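Side-chain contacts in metallophosphoesterase (Sphaerobacter thermophilus, PDB 3RQZ), which binds zinc ions in a calcineurin-like fold and probably acts as a phosphatase: residues A[228-231]-A[235-238]; A[171-176]-A[198-203]; A[16-21]-A[189-194]. All coordinates share one frame; numbering follows the deposited sequence.

Contact 1 (A[228-231]-A[235-238]); sequences QMRE and PESL
M229, a selenomethionine, lays its terminal methyl over the base of L238: CE of M229 comes to 3.6 Å from CB of L238, and the two side chains run at about a right angle to each other. The M229 chain leaves its helix directed at the other segment and bends at the SE linkage (chi3 72°), a turn that brings CE, not SE, up to the leucine. The leucine meets it with its CB.

A salt bridge at the surface forms the second half of the contact. R230 grips E236 side-on, each of two nitrogens serving a different carboxylate oxygen. NH1 of R230 donates to OE2 of E236 at 2.6 Å with an almost straight N-H...O angle of 174°, and NE of R230 donates to OE1 of E236 at 3.2 Å. Both oxygens accept through their syn lone pairs, and the guanidinium and carboxylate planes are only 9° apart, so the paired bonds hold the two flat groups nearly coplanar.

Charge pairing outside and apolar contact inside thus join successive helices, 222-232 and 236-244, across the short turn between them. M229 also touches V239 and L242 of helix 236-244, whereas L238 leans on A85 of helix 85-92 and on Y41 of a loop.

Contact 2 (A[171-176]-A[198-203]); sequences PNDGEV and DPRASY
OD1 of D198 accepts two N-H groups of the same residue, R200. The backbone N of R200 reaches it at 3.1 Å from above the carboxylate plane, closing an Asx turn, while NE of R200 approaches its syn lone pair. The grip is completed by NH2 of R200, which donates to OD2 of D198 at 2.7 Å, on the syn side but tilted out of the carboxylate plane. A bend at chi3 (-60°) folds the arginine back onto its own loop and brings NE and NH2 alongside the D198 carboxylate.

Across the segments the attraction is looser. OD2 of D173 stands 3.8 Å from NH1 of R200, well outside the guanidinium plane, making a long ion pair, with no N-H directed at the oxygen. Water 1 bridges the gap, donating to OD2 of D173 at 2.9 Å and accepting from NH1 of R200 at 3.2 Å. Replacing R200 with an alanine removes the guanidinium, which would probably cost D198 its side-on salt bridge and leave D173 without its water-bridged partner.

The other oxygen of D173, OD1, accepts from the backbone N of R217 on strand 212-218. That strand lies between strands 176-178 and 201-207 in the sheet, and the contact spans its R217 end, from the type II turn leading into 176-178 to the loop entering 201-207.

Contact 3 (A[16-21]-A[189-194]); sequences LVALEA and GAVGQP
The loop that follows strand 184-188 runs beside the zinc site of this calcineurin-like fold, and here it packs against the first turns of helix 16-26. G192 of that loop lies about 5 Å from the side chain of H13 and about 6 Å from that of D11, both zinc ligands.

A18 and V191 carry the contact. The methyl of A18 faces the loop, with its CB 3.3 Å from the carbonyl O of V191 and 4.0 Å from CG1 of V191. It therefore meets both the backbone and the side chain of one residue. CG1 of V191 is placed anti to the backbone N (chi1 164°), which directs this branch onto the helix backbone, 3.7 Å from N of L19. The same methyl lies 4.3 Å from CB of L19, so the valine is set against the helix between A18 and the base of the leucine.

No hydrogen bond crosses between the segments. The carbonyl O of V191 is buried and has no polar partner in the model, its close neighbour here being a methyl. G192 brings its CA to 4.3 Å from CB of A18, and the backbones are nearest at this pair, their CA atoms 5.8 Å apart. All four touching residues are buried, and the contact is van der Waals packing of methyls against side chain and backbone.

Polar ties lie just beside it. N15 links both partners, its OD1 accepting from N of A18 and its ND2 donating to O of G192, while the backbones of V191 and G192 bond to S10 and D11 after strand 6-9. Helix 16-26 also meets helix 45-55, where L19 touches L51, and V17 rests on helix 222-232.

In the fold
Contact 3 holds the central place: its centre is about 16 Å from that of contact 1 and about 12 Å from that of contact 2. Along the chain, contacts 2 and 3 interleave, since 171-176 precedes 189-194 and 198-203 follows it, whereas contact 1 opens after both have closed. The joints are direct. N of S202 probably bonds to O of A190 at 3.0 Å, tying strand 201-207 to the loop of contact 3, and NE2 of Q228 packs on CG2 of V17 at 3.9 Å. Contacts 1 and 2 do not touch, their nearest atoms being about 11 Å apart. The zinc-side loop is thereby connected to a sheet strand and, through helix 16-26, to the C-terminal helices.

Contact 1 (A[228-231]-A[235-238])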
loop_
_atom_site.group_PDB
_atom_site.type_symbol
_atom_site.label_atom_id
_atom_site.label_comp_id
_atom_site.label_asym_id
_atom_site.label_seq_id
_atom_site.Cartn_x
_atom_site.Cartn_y
_atom_site.Cartn_z
ATOM N N GLN A 228 -7.506 -18.870 6.242
ATOM C CA GLN A 228 -8.636 -18.232 5.602
ATOM C C GLN A 228 -8.530 -18.353 4.078
ATOM O O GLN A 228 -9.536 -18.512 3.407
ATOM C CB GLN A 228 -8.697 -16.742 5.985
ATOM C CG GLN A 228 -9.015 -16.468 7.449
ATOM C CD GLN A 228 -8.839 -15.003 7.826
ATOM O OE1 GLN A 228 -8.391 -14.165 7.016
ATOM N NE2 GLN A 228 -9.194 -14.678 9.067
HETATM N N MSE A 229 -7.320 -18.228 3.541
HETATM C CA MSE A 229 -7.105 -18.421 2.096
HETATM C C MSE A 229 -7.371 -19.856 1.651
HETATM O O MSE A 229 -8.019 -20.075 0.628
HETATM C CB MSE A 229 -5.699 -18.001 1.673
HETATM C CG MSE A 229 -5.441 -16.481 1.810
HETATM SE SE MSE A 229 -3.582 -16.025 1.535
HETATM C CE MSE A 229 -3.542 -16.336 -0.386
ATOM N N ARG A 230 -6.891 -20.832 2.425
ATOM C CA ARG A 230 -7.133 -22.233 2.099
ATOM C C ARG A 230 -8.617 -22.575 2.183
ATOM O O ARG A 230 -9.117 -23.373 1.383
ATOM C CB ARG A 230 -6.295 -23.164 2.994
ATOM C CG ARG A 230 -4.773 -22.985 2.786
ATOM C CD ARG A 230 -3.986 -24.129 3.398
ATOM N NE ARG A 230 -2.584 -24.050 2.981
ATOM C CZ ARG A 230 -1.570 -23.690 3.765
ATOM N NH1 ARG A 230 -0.358 -23.641 3.248
ATOM N NH2 ARG A 230 -1.748 -23.379 5.055
ATOM N N GLU A 231 -9.311 -21.966 3.146
ATOM C CA GLU A 231 -10.752 -22.139 3.283
ATOM C C GLU A 231 -11.485 -21.616 2.042
ATOM O O GLU A 231 -12.447 -22.236 1.591
ATOM C CB GLU A 231 -11.270 -21.432 4.546
ATOM C CG GLU A 231 -12.772 -21.654 4.830
ATOM C CD GLU A 231 -13.180 -23.130 4.809
ATOM O OE1 GLU A 231 -12.602 -23.935 5.579
ATOM O OE2 GLU A 231 -14.092 -23.494 4.025
ATOM N N PRO A 235 -5.221 -20.217 -4.537
ATOM C CA PRO A 235 -4.082 -21.070 -4.967
ATOM C C PRO A 235 -2.935 -21.126 -3.944
ATOM O O PRO A 235 -2.598 -20.118 -3.324
ATOM C CB PRO A 235 -3.602 -20.394 -6.259
ATOM C CG PRO A 235 -4.155 -19.019 -6.204
ATOM C CD PRO A 235 -5.480 -19.143 -5.502
ATOM N N GLU A 236 -2.342 -22.305 -3.808
ATOM C CA GLU A 236 -1.310 -22.561 -2.819
ATOM C C GLU A 236 -0.055 -21.681 -2.972
ATOM O O GLU A 236 0.591 -21.331 -1.988
ATOM C CB GLU A 236 -0.969 -24.053 -2.848
ATOM C CG GLU A 236 -0.184 -24.561 -1.651
ATOM C CD GLU A 236 -0.885 -24.356 -0.308
ATOM O OE1 GLU A 236 -2.145 -24.380 -0.221
ATOM O OE2 GLU A 236 -0.141 -24.174 0.680
ATOM N N SER A 237 0.288 -21.319 -4.203
ATOM C CA SER A 237 1.423 -20.422 -4.441
ATOM C C SER A 237 1.239 -19.040 -3.768
ATOM O O SER A 237 2.207 -18.414 -3.309
ATOM C CB SER A 237 1.658 -20.266 -5.944
ATOM O OG SER A 237 0.947 -19.149 -6.434
ATOM N N LEU A 238 0.000 -18.563 -3.696
ATOM C CA LEU A 238 -0.263 -17.294 -3.015
ATOM C C LEU A 238 -0.235 -17.466 -1.493
ATOM O O LEU A 238 0.168 -16.549 -0.754
ATOM C CB LEU A 238 -1.601 -16.689 -3.452
ATOM C CG LEU A 238 -1.709 -16.037 -4.836
ATOM C CD1 LEU A 238 -3.096 -15.382 -4.988
ATOM C CD2 LEU A 238 -0.577 -14.995 -5.101
#

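Contact 2 (A[171-176]-A[198-203])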
loop_
_atom_site.group_PDB
_atom_site.type_symbol
_atom_site.label_atom_id
_atom_site.label_comp_id
_atom_site.label_asym_id
_atom_site.label_seq_id
_atom_site.Cartn_x
_atom_site.Cartn_y
_atom_site.Cartn_z
ATOM N N PRO A 171 14.551 1.056 4.325
ATOM C CA PRO A 171 14.599 1.317 5.769
ATOM C C PRO A 171 14.397 0.051 6.597
ATOM O O PRO A 171 13.677 -0.881 6.181
ATOM C CB PRO A 171 13.424 2.285 5.994
ATOM C CG PRO A 171 12.451 1.941 4.877
ATOM C CD PRO A 171 13.295 1.532 3.702
ATOM N N ASN A 172 15.055 0.016 7.749
ATOM C CA ASN A 172 14.918 -1.085 8.698
ATOM C C ASN A 172 13.714 -0.807 9.564
ATOM O O ASN A 172 13.174 0.301 9.554
ATOM C CB ASN A 172 16.144 -1.149 9.625
ATOM C CG ASN A 172 17.467 -1.158 8.880
ATOM O OD1 ASN A 172 18.338 -0.322 9.156
ATOM N ND2 ASN A 172 17.654 -2.128 7.979
ATOM N N ASP A 173 13.326 -1.797 10.357
ATOM C CA ASP A 173 12.276 -1.634 11.359
ATOM C C ASP A 173 12.692 -0.564 12.371
ATOM O O ASP A 173 13.745 -0.676 12.992
ATOM C CB ASP A 173 12.002 -2.964 12.086
ATOM C CG ASP A 173 10.863 -2.843 13.085
ATOM O OD1 ASP A 173 9.898 -2.105 12.794
ATOM O OD2 ASP A 173 10.940 -3.451 14.170
ATOM N N GLY A 174 11.881 0.480 12.519
ATOM C CA GLY A 174 12.187 1.553 13.483
ATOM C C GLY A 174 13.011 2.715 12.948
ATOM O O GLY A 174 13.305 3.668 13.686
ATOM N N GLU A 175 13.407 2.635 11.685
ATOM C CA GLU A 175 14.272 3.644 11.100
ATOM C C GLU A 175 13.526 4.964 10.973
ATOM O O GLU A 175 12.401 5.017 10.449
ATOM C CB GLU A 175 14.816 3.206 9.738
ATOM C CG GLU A 175 15.700 4.277 9.054
ATOM C CD GLU A 175 16.633 3.703 8.012
ATOM O OE1 GLU A 175 16.721 2.460 7.886
ATOM O OE2 GLU A 175 17.289 4.509 7.316
ATOM N N VAL A 176 14.165 6.012 11.483
ATOM C CA VAL A 176 13.626 7.367 11.451
ATOM C C VAL A 176 14.262 8.127 10.302
ATOM O O VAL A 176 15.492 8.245 10.214
ATOM C CB VAL A 176 13.872 8.128 12.776
ATOM C CG1 VAL A 176 13.405 9.580 12.665
ATOM C CG2 VAL A 176 13.179 7.438 13.938
ATOM N N ASP A 198 11.039 -10.202 4.249
ATOM C CA ASP A 198 10.632 -10.025 5.653
ATOM C C ASP A 198 9.117 -10.216 5.692
ATOM O O ASP A 198 8.388 -9.397 5.153
ATOM C CB ASP A 198 11.053 -8.614 6.150
ATOM C CG ASP A 198 10.734 -8.357 7.650
ATOM O OD1 ASP A 198 10.048 -9.167 8.301
ATOM O OD2 ASP A 198 11.174 -7.291 8.176
ATOM N N PRO A 199 8.637 -11.316 6.300
ATOM C CA PRO A 199 7.193 -11.598 6.307
ATOM C C PRO A 199 6.354 -10.657 7.201
ATOM O O PRO A 199 5.114 -10.743 7.229
ATOM C CB PRO A 199 7.122 -13.033 6.827
ATOM C CG PRO A 199 8.434 -13.305 7.500
ATOM C CD PRO A 199 9.434 -12.465 6.784
ATOM N N ARG A 200 7.004 -9.789 7.956
ATOM C CA ARG A 200 6.220 -8.819 8.747
ATOM C C ARG A 200 5.526 -7.768 7.864
ATOM O O ARG A 200 6.082 -7.333 6.863
ATOM C CB ARG A 200 7.116 -8.132 9.788
ATOM C CG ARG A 200 7.703 -9.118 10.818
ATOM C CD ARG A 200 8.683 -8.443 11.747
ATOM N NE ARG A 200 9.801 -7.871 11.000
ATOM C CZ ARG A 200 10.817 -7.218 11.556
ATOM N NH1 ARG A 200 10.865 -7.055 12.878
ATOM N NH2 ARG A 200 11.784 -6.727 10.791
ATOM N N ALA A 201 4.300 -7.399 8.249
ATOM C CA ALA A 201 3.578 -6.252 7.718
ATOM C C ALA A 201 4.421 -4.984 7.844
ATOM O O ALA A 201 5.248 -4.828 8.775
ATOM C CB ALA A 201 2.268 -6.083 8.448
ATOM N N SER A 202 4.245 -4.098 6.883
ATOM C CA SER A 202 5.039 -2.874 6.797
ATOM C C SER A 202 4.130 -1.654 6.756
ATOM O O SER A 202 3.067 -1.657 6.103
ATOM C CB SER A 202 5.933 -2.920 5.543
ATOM O OG SER A 202 6.815 -1.809 5.501
ATOM N N TYR A 203 4.534 -0.601 7.462
ATOM C CA TYR A 203 3.816 0.664 7.370
ATOM C C TYR A 203 4.752 1.790 7.772
ATOM O O TYR A 203 5.872 1.514 8.240
ATOM C CB TYR A 203 2.576 0.660 8.279
ATOM C CG TYR A 203 2.858 0.587 9.787
ATOM C CD1 TYR A 203 3.020 -0.650 10.420
ATOM C CD2 TYR A 203 2.895 1.747 10.578
ATOM C CE1 TYR A 203 3.219 -0.739 11.812
ATOM C CE2 TYR A 203 3.110 1.682 11.952
ATOM C CZ TYR A 203 3.266 0.443 12.566
ATOM O OH TYR A 203 3.458 0.384 13.920
HETATM O O HOH W 1 13.171 -5.335 14.310
#

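Contact 3 (A[16-21]-A[189-194])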
loop_
_atom_site.group_PDB
_atom_site.type_symbol
_atom_site.label_atom_id
_atom_site.label_comp_id
_atom_site.label_asym_id
_atom_site.label_seq_id
_atom_site.Cartn_x
_atom_site.Cartn_y
_atom_site.Cartn_z
ATOM N N LEU A 16 -6.761 -9.021 6.200
ATOM C CA LEU A 16 -7.428 -8.413 7.360
ATOM C C LEU A 16 -6.613 -8.624 8.625
ATOM O O LEU A 16 -6.480 -7.711 9.434
ATOM C CB LEU A 16 -8.851 -8.997 7.551
ATOM C CG LEU A 16 -9.686 -8.500 8.759
ATOM C CD1 LEU A 16 -9.888 -7.000 8.721
ATOM C CD2 LEU A 16 -11.017 -9.208 8.820
ATOM N N VAL A 17 -6.029 -9.808 8.769
ATOM C CA VAL A 17 -5.250 -10.109 9.966
ATOM C C VAL A 17 -4.042 -9.134 10.020
ATOM O O VAL A 17 -3.757 -8.571 11.069
ATOM C CB VAL A 17 -4.800 -11.568 9.987
ATOM C CG1 VAL A 17 -3.927 -11.882 11.203
ATOM C CG2 VAL A 17 -6.050 -12.491 9.960
ATOM N N ALA A 18 -3.354 -8.947 8.893
ATOM C CA ALA A 18 -2.203 -8.059 8.861
ATOM C C ALA A 18 -2.656 -6.604 9.082
ATOM O O ALA A 18 -2.005 -5.864 9.802
ATOM C CB ALA A 18 -1.436 -8.194 7.520
ATOM N N LEU A 19 -3.778 -6.213 8.483
ATOM C CA LEU A 19 -4.313 -4.865 8.712
ATOM C C LEU A 19 -4.664 -4.603 10.199
ATOM O O LEU A 19 -4.315 -3.565 10.756
ATOM C CB LEU A 19 -5.518 -4.580 7.793
ATOM C CG LEU A 19 -6.110 -3.169 7.873
ATOM C CD1 LEU A 19 -5.041 -2.068 7.616
ATOM C CD2 LEU A 19 -7.285 -3.012 6.876
ATOM N N GLU A 20 -5.333 -5.551 10.848
ATOM C CA GLU A 20 -5.652 -5.395 12.283
ATOM C C GLU A 20 -4.388 -5.337 13.145
ATOM O O GLU A 20 -4.345 -4.613 14.130
ATOM C CB GLU A 20 -6.584 -6.510 12.775
ATOM C CG GLU A 20 -7.975 -6.442 12.128
ATOM C CD GLU A 20 -8.852 -7.606 12.544
ATOM O OE1 GLU A 20 -8.403 -8.779 12.444
ATOM O OE2 GLU A 20 -9.992 -7.355 12.979
ATOM N N ALA A 21 -3.364 -6.095 12.763
ATOM C CA ALA A 21 -2.094 -6.103 13.482
ATOM C C ALA A 21 -1.458 -4.720 13.341
ATOM O O ALA A 21 -0.947 -4.154 14.335
ATOM C CB ALA A 21 -1.157 -7.195 12.942
ATOM N N GLY A 189 5.968 0.412 2.205
ATOM C CA GLY A 189 5.948 -1.065 2.044
ATOM C C GLY A 189 4.499 -1.552 2.007
ATOM O O GLY A 189 3.563 -0.741 1.912
ATOM N N ALA A 190 4.301 -2.863 2.087
ATOM C CA ALA A 190 2.949 -3.434 2.039
ATOM C C ALA A 190 2.527 -3.906 3.395
ATOM O O ALA A 190 3.311 -4.540 4.114
ATOM C CB ALA A 190 2.863 -4.592 1.086
ATOM N N VAL A 191 1.290 -3.590 3.745
ATOM C CA VAL A 191 0.664 -4.208 4.917
ATOM C C VAL A 191 0.439 -5.707 4.687
ATOM O O VAL A 191 0.683 -6.528 5.582
ATOM C CB VAL A 191 -0.691 -3.578 5.182
ATOM C CG1 VAL A 191 -1.544 -4.460 6.140
ATOM C CG2 VAL A 191 -0.499 -2.090 5.709
ATOM N N GLY A 192 -0.024 -6.077 3.494
ATOM C CA GLY A 192 -0.665 -7.378 3.346
ATOM C C GLY A 192 0.098 -8.401 2.524
ATOM O O GLY A 192 -0.286 -9.562 2.471
ATOM N N GLN A 193 1.167 -7.982 1.848
ATOM C CA GLN A 193 1.931 -8.947 1.047
ATOM C C GLN A 193 3.339 -8.410 0.839
ATOM O O GLN A 193 3.690 -8.005 -0.274
ATOM C CB GLN A 193 1.240 -9.236 -0.309
ATOM C CG GLN A 193 1.751 -10.517 -0.975
ATOM C CD GLN A 193 1.573 -10.494 -2.489
ATOM O OE1 GLN A 193 2.031 -9.576 -3.181
ATOM N NE2 GLN A 193 0.906 -11.506 -3.006
ATOM N N PRO A 194 4.156 -8.375 1.919
ATOM C CA PRO A 194 5.498 -7.814 1.731
ATOM C C PRO A 194 6.324 -8.690 0.776
ATOM O O PRO A 194 6.106 -9.905 0.719
ATOM C CB PRO A 194 6.099 -7.807 3.139
ATOM C CG PRO A 194 5.281 -8.873 3.942
ATOM C CD PRO A 194 3.895 -8.827 3.301
#